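Local coordinates for uncharacterized protein conserved in bacteria (PDB 4FZ4) that probably binds host-cell glycosaminoglycans as a surface antigen of Streptococcus suis and so helps the bacterium attach to its host, at residues E7-V12 with G71-F76; G21-V26 with Y78-E83; K39-E44 with G115-S120; D54-M59 with H67-D72. One frame throughout, in Å; residues are numbered along the deposited sequence.

Interaction 1. Residues E7-V12 with G71-F76. Unlike the reference sequence in segment 7-12: Val12 (reference Leu).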
loop_
_atom_site.group_PDB
_atom_site.type_symbol
_atom_site.label_atom_id
_atom_site.label_comp_id
_atom_site.label_asym_id
_atom_site.label_seq_id
_atom_site.Cartn_x
_atom_site.Cartn_y
_atom_site.Cartn_z
ATOM N N GLU A 7 -14.009 -5.584 19.294
ATOM C CA GLU A 7 -13.972 -4.162 18.991
ATOM C C GLU A 7 -12.594 -3.816 18.469
ATOM O O GLU A 7 -12.437 -2.934 17.623
ATOM C CB GLU A 7 -14.293 -3.341 20.234
ATOM C CG GLU A 7 -15.778 -3.095 20.410
ATOM C CD GLU A 7 -16.395 -2.415 19.199
ATOM O OE1 GLU A 7 -15.894 -1.341 18.802
ATOM O OE2 GLU A 7 -17.379 -2.953 18.641
ATOM N N GLU A 8 -11.601 -4.528 18.984
ATOM C CA GLU A 8 -10.223 -4.341 18.566
ATOM C C GLU A 8 -10.221 -4.477 17.044
ATOM O O GLU A 8 -9.473 -3.801 16.337
ATOM C CB GLU A 8 -9.357 -5.431 19.193
ATOM C CG GLU A 8 -7.866 -5.219 19.069
ATOM C CD GLU A 8 -7.078 -6.422 19.561
ATOM O OE1 GLU A 8 -5.863 -6.271 19.829
ATOM O OE2 GLU A 8 -7.674 -7.519 19.672
ATOM N N VAL A 9 -11.091 -5.353 16.553
ATOM C CA VAL A 9 -11.230 -5.613 15.127
ATOM C C VAL A 9 -12.024 -4.529 14.398
ATOM O O VAL A 9 -11.547 -3.969 13.409
ATOM C CB VAL A 9 -11.917 -6.971 14.888
ATOM C CG1 VAL A 9 -12.085 -7.224 13.401
ATOM C CG2 VAL A 9 -11.094 -8.071 15.519
ATOM N N GLN A 10 -13.234 -4.246 14.880
ATOM C CA GLN A 10 -14.078 -3.226 14.266
ATOM C C GLN A 10 -13.263 -1.955 14.036
ATOM O O GLN A 10 -13.449 -1.258 13.042
ATOM C CB GLN A 10 -15.288 -2.907 15.159
ATOM C CG GLN A 10 -16.363 -4.001 15.252
ATOM C CD GLN A 10 -17.068 -4.269 13.928
ATOM O OE1 GLN A 10 -17.336 -3.343 13.155
ATOM N NE2 GLN A 10 -17.391 -5.540 13.669
ATOM N N LYS A 11 -12.353 -1.667 14.958
ATOM C CA LYS A 11 -11.509 -0.490 14.851
ATOM C C LYS A 11 -10.535 -0.644 13.680
ATOM O O LYS A 11 -10.443 0.238 12.825
ATOM C CB LYS A 11 -10.742 -0.286 16.157
ATOM C CG LYS A 11 -10.051 1.061 16.271
ATOM C CD LYS A 11 -9.152 1.120 17.498
ATOM C CE LYS A 11 -7.909 0.261 17.323
ATOM N NZ LYS A 11 -8.223 -1.177 17.076
ATOM N N VAL A 12 -9.809 -1.763 13.640
ATOM C CA VAL A 12 -8.862 -2.019 12.555
ATOM C C VAL A 12 -9.591 -1.849 11.229
ATOM O O VAL A 12 -9.040 -1.295 10.275
ATOM C CB VAL A 12 -8.282 -3.441 12.635
ATOM C CG1 VAL A 12 -7.257 -3.651 11.535
ATOM C CG2 VAL A 12 -7.640 -3.652 13.992
ATOM N N GLY A 71 -5.155 -11.221 10.632
ATOM C CA GLY A 71 -3.868 -11.068 9.984
ATOM C C GLY A 71 -4.021 -10.481 8.595
ATOM O O GLY A 71 -3.205 -9.660 8.171
ATOM N N ASP A 72 -5.067 -10.903 7.886
ATOM C CA ASP A 72 -5.340 -10.422 6.531
ATOM C C ASP A 72 -5.614 -8.922 6.532
ATOM O O ASP A 72 -5.226 -8.196 5.605
ATOM C CB ASP A 72 -6.546 -11.163 5.935
ATOM C CG ASP A 72 -6.170 -12.511 5.338
ATOM O OD1 ASP A 72 -5.334 -13.218 5.942
ATOM O OD2 ASP A 72 -6.717 -12.870 4.270
ATOM N N LEU A 73 -6.299 -8.460 7.570
ATOM C CA LEU A 73 -6.593 -7.042 7.680
ATOM C C LEU A 73 -5.280 -6.290 7.822
ATOM O O LEU A 73 -5.071 -5.259 7.174
ATOM C CB LEU A 73 -7.504 -6.770 8.877
ATOM C CG LEU A 73 -8.912 -7.372 8.773
ATOM C CD1 LEU A 73 -9.819 -6.707 9.812
ATOM C CD2 LEU A 73 -9.483 -7.156 7.383
ATOM N N ASN A 74 -4.387 -6.815 8.657
ATOM C CA ASN A 74 -3.077 -6.203 8.853
ATOM C C ASN A 74 -2.281 -6.129 7.553
ATOM O O ASN A 74 -1.673 -5.106 7.252
ATOM C CB ASN A 74 -2.267 -6.978 9.886
ATOM C CG ASN A 74 -2.844 -6.864 11.276
ATOM O OD1 ASN A 74 -3.178 -5.769 11.738
ATOM N ND2 ASN A 74 -2.953 -7.994 11.961
ATOM N N ASP A 75 -2.281 -7.204 6.773
ATOM C CA ASP A 75 -1.530 -7.188 5.517
ATOM C C ASP A 75 -2.144 -6.161 4.569
ATOM O O ASP A 75 -1.429 -5.457 3.861
ATOM C CB ASP A 75 -1.518 -8.576 4.858
ATOM C CG ASP A 75 -0.833 -9.645 5.722
ATOM O OD1 ASP A 75 -0.092 -9.292 6.671
ATOM O OD2 ASP A 75 -1.030 -10.849 5.440
ATOM N N PHE A 76 -3.470 -6.060 4.579
ATOM C CA PHE A 76 -4.171 -5.123 3.708
ATOM C C PHE A 76 -3.650 -3.702 3.898
ATOM O O PHE A 76 -3.401 -2.972 2.930
ATOM C CB PHE A 76 -5.676 -5.185 3.989
ATOM C CG PHE A 76 -6.511 -4.445 2.984
ATOM C CD1 PHE A 76 -6.113 -4.365 1.652
ATOM C CD2 PHE A 76 -7.692 -3.816 3.369
ATOM C CE1 PHE A 76 -6.873 -3.663 0.719
ATOM C CE2 PHE A 76 -8.461 -3.111 2.448
ATOM C CZ PHE A 76 -8.050 -3.032 1.122
#
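Val9 and Val12 of helix 3-23 meet Leu73 of helix 66-95 in a purely apolar helix-to-helix contact, buried but well out from the centre of the chain. It is small, with 132 Å² of surface lost when both sides are summed. The CB bonds of Val12 and Leu73 both point toward the opposite helix. The closest approach is made by the CG1 methyl of Val12, which comes to rest 4.1 Å from CB of Leu73, at the root of that side chain. With CG1 anti to the backbone N (chi1 -177°), Val12 sends this branch across the gap while CG2 lies back beside its own nitrogen. The two side chains cross obliquely, and CD1 of Leu73 reaches the turn of helix 3-23 that carries Val9, 4.3 Å from Val9 CG1, a looser touch. Leu73 also packs against Val13 and Leu16 further along helix 3-23 and against Asn52 of helix 36-55, so a third helix closes in on the same leucine. Helices 3-23 and 66-95 run in the same direction, and 36-55 runs back between them in sequence: the aliphatic packing of an up-down-up arrangement of three helices within the larger helical bundle.

Interaction 2. Residues G21-V26 with Y78-E83. With NO3 (nitrate ion), chain D.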
loop_
_atom_site.group_PDB
_atom_site.type_symbol
_atom_site.label_atom_id
_atom_site.label_comp_id
_atom_site.label_asym_id
_atom_site.label_seq_id
_atom_site.Cartn_x
_atom_site.Cartn_y
_atom_site.Cartn_z
ATOM N N GLY A 21 -9.970 5.748 2.405
ATOM C CA GLY A 21 -10.532 7.059 2.135
ATOM C C GLY A 21 -9.463 8.008 1.627
ATOM O O GLY A 21 -9.674 8.752 0.669
ATOM N N GLU A 22 -8.304 7.971 2.271
ATOM C CA GLU A 22 -7.190 8.824 1.883
ATOM C C GLU A 22 -6.540 8.358 0.580
ATOM O O GLU A 22 -6.050 9.172 -0.206
ATOM C CB GLU A 22 -6.179 8.862 3.017
ATOM C CG GLU A 22 -6.828 9.325 4.307
ATOM C CD GLU A 22 -5.848 9.495 5.444
ATOM O OE1 GLU A 22 -5.321 8.479 5.947
ATOM O OE2 GLU A 22 -5.603 10.657 5.831
ATOM N N LEU A 23 -6.545 7.051 0.348
ATOM C CA LEU A 23 -5.971 6.499 -0.876
ATOM C C LEU A 23 -6.779 7.100 -2.019
ATOM O O LEU A 23 -6.241 7.436 -3.079
ATOM C CB LEU A 23 -6.121 4.977 -0.893
ATOM C CG LEU A 23 -5.234 4.055 -1.752
ATOM C CD1 LEU A 23 -6.130 3.212 -2.624
ATOM C CD2 LEU A 23 -4.219 4.833 -2.581
ATOM N N ASP A 24 -8.079 7.241 -1.783
ATOM C CA ASP A 24 -8.984 7.792 -2.785
ATOM C C ASP A 24 -8.647 9.214 -3.220
ATOM O O ASP A 24 -9.063 9.643 -4.292
ATOM C CB ASP A 24 -10.423 7.751 -2.281
ATOM C CG ASP A 24 -11.296 6.850 -3.117
ATOM O OD1 ASP A 24 -11.083 5.620 -3.083
ATOM O OD2 ASP A 24 -12.188 7.376 -3.817
ATOM N N LYS A 25 -7.907 9.946 -2.393
ATOM C CA LYS A 25 -7.523 11.308 -2.742
ATOM C C LYS A 25 -6.282 11.295 -3.629
ATOM O O LYS A 25 -6.022 12.241 -4.375
ATOM C CB LYS A 25 -7.237 12.129 -1.483
ATOM C CG LYS A 25 -8.473 12.691 -0.799
ATOM C CD LYS A 25 -9.438 11.600 -0.381
ATOM C CE LYS A 25 -10.549 12.171 0.478
ATOM N NZ LYS A 25 -9.986 12.880 1.665
ATOM N N VAL A 26 -5.518 10.217 -3.543
ATOM C CA VAL A 26 -4.305 10.085 -4.332
ATOM C C VAL A 26 -4.659 9.567 -5.729
ATOM O O VAL A 26 -5.279 8.511 -5.877
ATOM C CB VAL A 26 -3.304 9.135 -3.625
ATOM C CG1 VAL A 26 -1.983 9.124 -4.361
ATOM C CG2 VAL A 26 -3.105 9.588 -2.173
ATOM N N TYR A 78 -0.751 -2.690 4.771
ATOM C CA TYR A 78 0.527 -2.536 4.089
ATOM C C TYR A 78 0.375 -2.561 2.572
ATOM O O TYR A 78 1.167 -1.944 1.856
ATOM C CB TYR A 78 1.505 -3.610 4.573
ATOM C CG TYR A 78 1.895 -3.375 6.016
ATOM C CD1 TYR A 78 2.733 -2.319 6.361
ATOM C CD2 TYR A 78 1.334 -4.135 7.049
ATOM C CE1 TYR A 78 3.001 -2.014 7.697
ATOM C CE2 TYR A 78 1.593 -3.839 8.395
ATOM C CZ TYR A 78 2.429 -2.774 8.708
ATOM O OH TYR A 78 2.708 -2.475 10.024
ATOM N N GLN A 79 -0.650 -3.254 2.085
ATOM C CA GLN A 79 -0.904 -3.312 0.647
ATOM C C GLN A 79 -1.446 -1.957 0.221
ATOM O O GLN A 79 -1.193 -1.491 -0.894
ATOM C CB GLN A 79 -1.916 -4.414 0.323
ATOM C CG GLN A 79 -1.399 -5.792 0.663
ATOM C CD GLN A 79 -2.482 -6.840 0.767
ATOM O OE1 GLN A 79 -2.188 -8.012 1.021
ATOM N NE2 GLN A 79 -3.740 -6.436 0.581
ATOM N N ILE A 80 -2.195 -1.321 1.114
ATOM C CA ILE A 80 -2.741 0.004 0.826
ATOM C C ILE A 80 -1.590 1.003 0.700
ATOM O O ILE A 80 -1.581 1.852 -0.197
ATOM C CB ILE A 80 -3.680 0.480 1.949
ATOM C CG1 ILE A 80 -4.984 -0.329 1.900
ATOM C CG2 ILE A 80 -3.950 1.987 1.805
ATOM C CD1 ILE A 80 -5.873 -0.129 3.117
ATOM N N LYS A 81 -0.614 0.896 1.601
ATOM C CA LYS A 81 0.538 1.791 1.563
ATOM C C LYS A 81 1.274 1.686 0.230
ATOM O O LYS A 81 1.610 2.700 -0.393
ATOM C CB LYS A 81 1.502 1.477 2.709
ATOM C CG LYS A 81 1.427 2.473 3.851
ATOM C CD LYS A 81 1.663 3.889 3.326
ATOM C CE LYS A 81 1.451 4.945 4.397
ATOM N NZ LYS A 81 1.545 6.321 3.817
ATOM N N VAL A 82 1.517 0.456 -0.212
ATOM C CA VAL A 82 2.214 0.239 -1.473
ATOM C C VAL A 82 1.473 0.897 -2.638
ATOM O O VAL A 82 2.072 1.633 -3.422
ATOM C CB VAL A 82 2.426 -1.281 -1.734
ATOM C CG1 VAL A 82 3.008 -1.515 -3.126
ATOM C CG2 VAL A 82 3.383 -1.840 -0.689
ATOM N N GLU A 83 0.176 0.636 -2.749
ATOM C CA GLU A 83 -0.631 1.230 -3.810
ATOM C C GLU A 83 -0.501 2.745 -3.707
ATOM O O GLU A 83 -0.460 3.456 -4.711
ATOM C CB GLU A 83 -2.093 0.813 -3.627
ATOM C CG GLU A 83 -3.089 1.632 -4.416
ATOM C CD GLU A 83 -2.966 1.456 -5.924
ATOM O OE1 GLU A 83 -2.022 0.770 -6.382
ATOM O OE2 GLU A 83 -3.817 2.012 -6.654
HETATM N N NO3 D . -6.015 -8.424 1.712
HETATM O O1 NO3 D . -6.089 -7.690 0.497
HETATM O O2 NO3 D . -7.020 -8.266 2.706
HETATM O O3 NO3 D . -4.940 -9.331 1.926
#
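The interior of the helical bundle takes in Leu23 of helix 3-23, which packs on Ile80 and Glu83 of helix 66-95. CG of the leucine is anti to its own nitrogen (chi1 -158°), which carries both methyls over to the other helix. CD1 and CD2 of Leu23 sit astride CG of Glu83, each 3.9 Å from it, and the two side chains cross at about a right angle. Glu83 offers its methylene to the leucine; a bend at chi2 (66°) turns the carboxylate aside, where OE2 forms a salt bridge with Arg87 and OE1 a hydrogen bond with Tyr29 OH. Ile80 adds a lighter touch, its CG2 at 4.3 Å from Leu23 CG. Trp42 of helix 36-55 packs on both Leu23 and Glu83, making this a three-helix junction within the bundle. A type I beta turn runs from Leu23 to Val26, closed by Val26 N donating to Leu23 O at 2.9 Å. Arg87 also donates to Val26 O, tying the turn to helix 66-95. One turn before Glu83, on much the same side of the helix, Gln79 NE2 donates to O1 of a nitrate, probably from the crystallisation liquor, at 2.7 Å with an N-H...O angle of 157°.

Interaction 3. Residues K39-E44 with G115-S120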
loop_
_atom_site.group_PDB
_atom_site.type_symbol
_atom_site.label_atom_id
_atom_site.label_comp_id
_atom_site.label_asym_id
_atom_site.label_seq_id
_atom_site.Cartn_x
_atom_site.Cartn_y
_atom_site.Cartn_z
ATOM N N LYS A 39 -1.462 -2.577 -10.823
ATOM C CA LYS A 39 -2.882 -2.292 -11.010
ATOM C C LYS A 39 -3.736 -3.530 -10.732
ATOM O O LYS A 39 -4.649 -3.492 -9.906
ATOM C CB LYS A 39 -3.126 -1.801 -12.440
ATOM C CG LYS A 39 -4.566 -1.437 -12.736
ATOM C CD LYS A 39 -4.757 -1.096 -14.202
ATOM C CE LYS A 39 -6.227 -0.872 -14.517
ATOM N NZ LYS A 39 -7.061 -2.059 -14.158
ATOM N N ALA A 40 -3.430 -4.629 -11.417
ATOM C CA ALA A 40 -4.178 -5.870 -11.236
ATOM C C ALA A 40 -3.910 -6.464 -9.866
ATOM O O ALA A 40 -4.771 -7.132 -9.288
ATOM C CB ALA A 40 -3.807 -6.876 -12.320
ATOM N N LEU A 41 -2.712 -6.229 -9.342
ATOM C CA LEU A 41 -2.366 -6.752 -8.023
ATOM C C LEU A 41 -3.203 -6.017 -6.975
ATOM O O LEU A 41 -3.858 -6.635 -6.135
ATOM C CB LEU A 41 -0.873 -6.552 -7.751
ATOM C CG LEU A 41 -0.316 -7.358 -6.583
ATOM C CD1 LEU A 41 -0.604 -8.836 -6.823
ATOM C CD2 LEU A 41 1.184 -7.103 -6.446
ATOM N N TRP A 42 -3.191 -4.692 -7.042
ATOM C CA TRP A 42 -3.970 -3.890 -6.111
ATOM C C TRP A 42 -5.457 -4.254 -6.206
ATOM O O TRP A 42 -6.152 -4.351 -5.193
ATOM C CB TRP A 42 -3.784 -2.397 -6.411
ATOM C CG TRP A 42 -4.750 -1.545 -5.651
ATOM C CD1 TRP A 42 -5.645 -0.656 -6.174
ATOM C CD2 TRP A 42 -4.961 -1.546 -4.234
ATOM N NE1 TRP A 42 -6.404 -0.107 -5.169
ATOM C CE2 TRP A 42 -6.007 -0.636 -3.968
ATOM C CE3 TRP A 42 -4.368 -2.229 -3.165
ATOM C CZ2 TRP A 42 -6.479 -0.387 -2.674
ATOM C CZ3 TRP A 42 -4.834 -1.983 -1.873
ATOM C CH2 TRP A 42 -5.884 -1.068 -1.640
ATOM N N GLU A 43 -5.934 -4.450 -7.432
ATOM C CA GLU A 43 -7.331 -4.804 -7.685
ATOM C C GLU A 43 -7.721 -6.022 -6.864
ATOM O O GLU A 43 -8.820 -6.092 -6.317
ATOM C CB GLU A 43 -7.531 -5.126 -9.168
ATOM C CG GLU A 43 -8.691 -4.426 -9.822
ATOM C CD GLU A 43 -8.246 -3.292 -10.719
ATOM O OE1 GLU A 43 -7.694 -2.303 -10.193
ATOM O OE2 GLU A 43 -8.437 -3.397 -11.953
ATOM N N GLU A 44 -6.803 -6.983 -6.793
ATOM C CA GLU A 44 -7.022 -8.219 -6.056
ATOM C C GLU A 44 -6.990 -8.001 -4.558
ATOM O O GLU A 44 -7.845 -8.517 -3.832
ATOM C CB GLU A 44 -5.967 -9.257 -6.443
ATOM C CG GLU A 44 -5.992 -9.605 -7.912
ATOM C CD GLU A 44 -7.342 -10.141 -8.353
ATOM O OE1 GLU A 44 -7.680 -11.281 -7.972
ATOM O OE2 GLU A 44 -8.066 -9.416 -9.071
ATOM N N GLY A 115 7.570 -12.002 -9.362
ATOM C CA GLY A 115 8.816 -12.377 -8.718
ATOM C C GLY A 115 9.084 -11.397 -7.592
ATOM O O GLY A 115 9.014 -11.763 -6.420
ATOM N N LYS A 116 9.363 -10.144 -7.947
ATOM C CA LYS A 116 9.640 -9.095 -6.968
ATOM C C LYS A 116 8.408 -8.240 -6.661
ATOM O O LYS A 116 8.303 -7.100 -7.124
ATOM C CB LYS A 116 10.781 -8.190 -7.468
ATOM C CG LYS A 116 11.074 -6.958 -6.590
ATOM C CD LYS A 116 11.680 -7.326 -5.235
ATOM C CE LYS A 116 11.771 -6.115 -4.290
ATOM N NZ LYS A 116 12.635 -4.974 -4.763
ATOM N N SER A 117 7.474 -8.797 -5.894
ATOM C CA SER A 117 6.261 -8.077 -5.500
ATOM C C SER A 117 5.835 -8.564 -4.124
ATOM O O SER A 117 6.339 -9.571 -3.634
ATOM C CB SER A 117 5.120 -8.337 -6.479
ATOM O OG SER A 117 4.577 -9.629 -6.276
ATOM N N ILE A 118 4.910 -7.853 -3.491
ATOM C CA ILE A 118 4.439 -8.270 -2.181
ATOM C C ILE A 118 3.257 -9.212 -2.338
ATOM O O ILE A 118 2.462 -9.373 -1.417
ATOM C CB ILE A 118 4.004 -7.074 -1.306
ATOM C CG1 ILE A 118 2.876 -6.296 -1.996
ATOM C CG2 ILE A 118 5.213 -6.182 -1.012
ATOM C CD1 ILE A 118 2.313 -5.159 -1.149
ATOM N N ALA A 119 3.141 -9.830 -3.510
ATOM C CA ALA A 119 2.048 -10.769 -3.752
ATOM C C ALA A 119 2.346 -12.049 -2.974
ATOM O O ALA A 119 1.444 -12.751 -2.531
ATOM C CB ALA A 119 1.933 -11.074 -5.250
ATOM N N SER A 120 3.629 -12.331 -2.794
ATOM C CA SER A 120 4.055 -13.528 -2.087
ATOM C C SER A 120 4.393 -13.258 -0.624
ATOM O O SER A 120 4.831 -14.159 0.092
ATOM C CB SER A 120 5.278 -14.119 -2.789
ATOM O OG SER A 120 6.295 -13.137 -2.937
#
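Leu41 of helix 36-55 reaches between Ser117 and Ala119 of the loop that leads to helix 123-152, and all the direct touching is apolar. Its two methyls divide the work: CD1 of Leu41 meets CB of Ala119 at 3.7 Å, while CD2 of Leu41 lies 4.1 Å from CB of Ser117. The leucine holds CG anti to the backbone N (chi1 -165°), which extends the fork away from its helix and into the loop. Gln112 touches Leu41 and Ser117 as well. Hydrogen bonds shape the loop and tie it to the helix. Ser117 OG accepts from Ala119 N at 3.1 Å with an N-H...O angle of 156°, an ST turn spanning the two residues that meet the leucine. The same hydroxyl is hydrogen-bonded to Tyr37 OH, a polar tie back to helix 36-55, and Ile118 N is bonded to Gln112 OE1. The loop lies over the flank of the helical bundle, with Ile118 packing on Val82 of helix 66-95 and Leu126 of helix 123-152. Within helix 36-55 Lys39 NZ pairs with Glu43 OE2 one turn on, at 2.9 Å, approaching the syn side and 17° out of the carboxylate plane, and Glu44 has its own salt bridge to Arg47.

Interaction 4. Residues D54-M59 with H67-D72; sequences DYASKM and HKVKGD
Val69, near the start of helix 66-95, packs into a pocket made by Tyr55, Ala56 and Met59, where the chain leaves helix 36-55 and turns back. The two helices and their short connection form an antiparallel helical hairpin, and this contact sits close to its bend. Starting at the root of the valine, CB faces the sulfur of Met59, with SD 3.9 Å from Val69 CB; the two side chains reach toward each other, tip to tip. From there the branches part. CG1, anti to the backbone N (chi1 169°), stays near the sulfur, and CG1 of Val69 also lies 4.1 Å from CB of Ala56. CG2, lying beside the nitrogen of its own residue, turns to the tyrosine and approaches the ring obliquely, 3.8 Å from CD2 of Tyr55 and slightly farther from CE2. The valine and the tyrosine cross at about a right angle. All three partners therefore serve one short side chain, each from a different direction. The phenol end of Tyr55 leads on to the connection, where OH is hydrogen-bonded to Asp63 OD1, while Ala56 and Met59 both also touch Val9 of helix 3-23. Between the two larger partners the sulfur lies at the edge of the aromatic ring, in its plane, with Met59 SD 3.7 Å from Tyr55 CE2.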
loop_
_atom_site.group_PDB
_atom_site.type_symbol
_atom_site.label_atom_id
_atom_site.label_comp_id
_atom_site.label_asym_id
_atom_site.label_seq_id
_atom_site.Cartn_x
_atom_site.Cartn_y
_atom_site.Cartn_z
ATOM N N ASP A 54 -15.635 -6.933 5.543
ATOM C CA ASP A 54 -17.086 -7.058 5.618
ATOM C C ASP A 54 -17.335 -8.189 6.605
ATOM O O ASP A 54 -18.215 -8.107 7.467
ATOM C CB ASP A 54 -17.689 -7.432 4.260
ATOM C CG ASP A 54 -17.660 -6.282 3.261
ATOM O OD1 ASP A 54 -17.435 -5.118 3.677
ATOM O OD2 ASP A 54 -17.879 -6.545 2.058
ATOM N N TYR A 55 -16.529 -9.242 6.466
ATOM C CA TYR A 55 -16.598 -10.425 7.316
ATOM C C TYR A 55 -16.243 -10.084 8.754
ATOM O O TYR A 55 -16.884 -10.566 9.686
ATOM C CB TYR A 55 -15.626 -11.494 6.814
ATOM C CG TYR A 55 -15.768 -12.838 7.512
ATOM C CD1 TYR A 55 -16.478 -13.882 6.919
ATOM C CD2 TYR A 55 -15.213 -13.055 8.773
ATOM C CE1 TYR A 55 -16.630 -15.107 7.561
ATOM C CE2 TYR A 55 -15.363 -14.273 9.425
ATOM C CZ TYR A 55 -16.071 -15.296 8.814
ATOM O OH TYR A 55 -16.222 -16.509 9.452
ATOM N N ALA A 56 -15.214 -9.258 8.936
ATOM C CA ALA A 56 -14.781 -8.875 10.279
ATOM C C ALA A 56 -15.876 -8.105 11.009
ATOM O O ALA A 56 -15.773 -7.844 12.211
ATOM C CB ALA A 56 -13.503 -8.038 10.200
ATOM N N SER A 57 -16.917 -7.734 10.272
ATOM C CA SER A 57 -18.050 -7.009 10.838
ATOM C C SER A 57 -19.093 -8.030 11.294
ATOM O O SER A 57 -19.580 -7.971 12.426
ATOM C CB SER A 57 -18.648 -6.068 9.787
ATOM O OG SER A 57 -17.698 -5.095 9.384
ATOM N N LYS A 58 -19.423 -8.969 10.408
ATOM C CA LYS A 58 -20.387 -10.020 10.716
ATOM C C LYS A 58 -19.652 -11.197 11.355
ATOM O O LYS A 58 -20.168 -12.314 11.402
ATOM C CB LYS A 58 -21.096 -10.506 9.445
ATOM C CG LYS A 58 -20.210 -11.318 8.515
ATOM C CD LYS A 58 -21.013 -12.296 7.662
ATOM C CE LYS A 58 -20.082 -13.122 6.782
ATOM N NZ LYS A 58 -20.761 -14.192 6.008
ATOM N N MET A 59 -18.438 -10.938 11.833
ATOM C CA MET A 59 -17.618 -11.966 12.467
ATOM C C MET A 59 -17.727 -11.835 13.980
ATOM O O MET A 59 -17.687 -10.726 14.516
ATOM C CB MET A 59 -16.152 -11.812 12.034
ATOM C CG MET A 59 -15.178 -12.793 12.673
ATOM S SD MET A 59 -13.459 -12.572 12.112
ATOM C CE MET A 59 -12.915 -11.285 13.245
ATOM N N HIS A 67 -8.495 -15.253 13.752
ATOM C CA HIS A 67 -7.101 -14.851 13.644
ATOM C C HIS A 67 -6.689 -14.697 12.177
ATOM O O HIS A 67 -5.988 -13.753 11.815
ATOM C CB HIS A 67 -6.207 -15.892 14.333
ATOM C CG HIS A 67 -6.319 -17.267 13.747
ATOM N ND1 HIS A 67 -7.420 -18.074 13.942
ATOM C CD2 HIS A 67 -5.484 -17.960 12.934
ATOM C CE1 HIS A 67 -7.260 -19.202 13.272
ATOM N NE2 HIS A 67 -6.094 -19.158 12.652
ATOM N N LYS A 68 -7.119 -15.633 11.339
ATOM C CA LYS A 68 -6.796 -15.582 9.918
ATOM C C LYS A 68 -7.324 -14.294 9.294
ATOM O O LYS A 68 -6.600 -13.593 8.583
ATOM C CB LYS A 68 -7.401 -16.786 9.196
ATOM C CG LYS A 68 -6.665 -18.093 9.459
ATOM C CD LYS A 68 -5.246 -18.026 8.910
ATOM C CE LYS A 68 -4.436 -19.238 9.313
ATOM N NZ LYS A 68 -3.025 -19.123 8.846
ATOM N N VAL A 69 -8.591 -13.990 9.558
ATOM C CA VAL A 69 -9.204 -12.784 9.023
ATOM C C VAL A 69 -8.483 -11.544 9.541
ATOM O O VAL A 69 -8.318 -10.565 8.811
ATOM C CB VAL A 69 -10.717 -12.708 9.387
ATOM C CG1 VAL A 69 -11.270 -11.324 9.067
ATOM C CG2 VAL A 69 -11.491 -13.762 8.592
ATOM N N LYS A 70 -8.042 -11.591 10.796
ATOM C CA LYS A 70 -7.341 -10.454 11.378
ATOM C C LYS A 70 -6.004 -10.198 10.684
ATOM O O LYS A 70 -5.746 -9.096 10.205
ATOM C CB LYS A 70 -7.108 -10.667 12.875
ATOM C CG LYS A 70 -6.516 -9.437 13.552
ATOM C CD LYS A 70 -6.371 -9.602 15.056
ATOM C CE LYS A 70 -5.821 -8.322 15.683
ATOM N NZ LYS A 70 -5.626 -8.438 17.158
ATOM N N GLY A 71 -5.155 -11.221 10.632
ATOM C CA GLY A 71 -3.868 -11.068 9.984
ATOM C C GLY A 71 -4.021 -10.481 8.595
ATOM O O GLY A 71 -3.205 -9.660 8.171
ATOM N N ASP A 72 -5.067 -10.903 7.886
ATOM C CA ASP A 72 -5.340 -10.422 6.531
ATOM C C ASP A 72 -5.614 -8.922 6.532
ATOM O O ASP A 72 -5.226 -8.196 5.605
ATOM C CB ASP A 72 -6.546 -11.163 5.935
ATOM C CG ASP A 72 -6.170 -12.511 5.338
ATOM O OD1 ASP A 72 -5.334 -13.218 5.942
ATOM O OD2 ASP A 72 -6.717 -12.870 4.270
#

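How the interactions relate
Interactions 1 and 2 join the same pair of helices, 3-23 and 66-95, at two levels about 16 Å apart between centres. Interaction 2 lies near the middle of the chain, and its buried carboxylate brings polar partners into the interior; interaction 1 is aliphatic throughout. Interaction 4, at the bend between helices 36-55 and 66-95, is buried and apolar too, but adds a sulfur and an aromatic ring; its centre is only 7 Å from that of interaction 1, with which it shares Gly71 and Asp72. Interaction 3 is the partly exposed one, joining apolar touches to the hydrogen bonds around its loop. Trp42 connects it inward, touching Phe76 of interaction 1 and Ile80 of interaction 2.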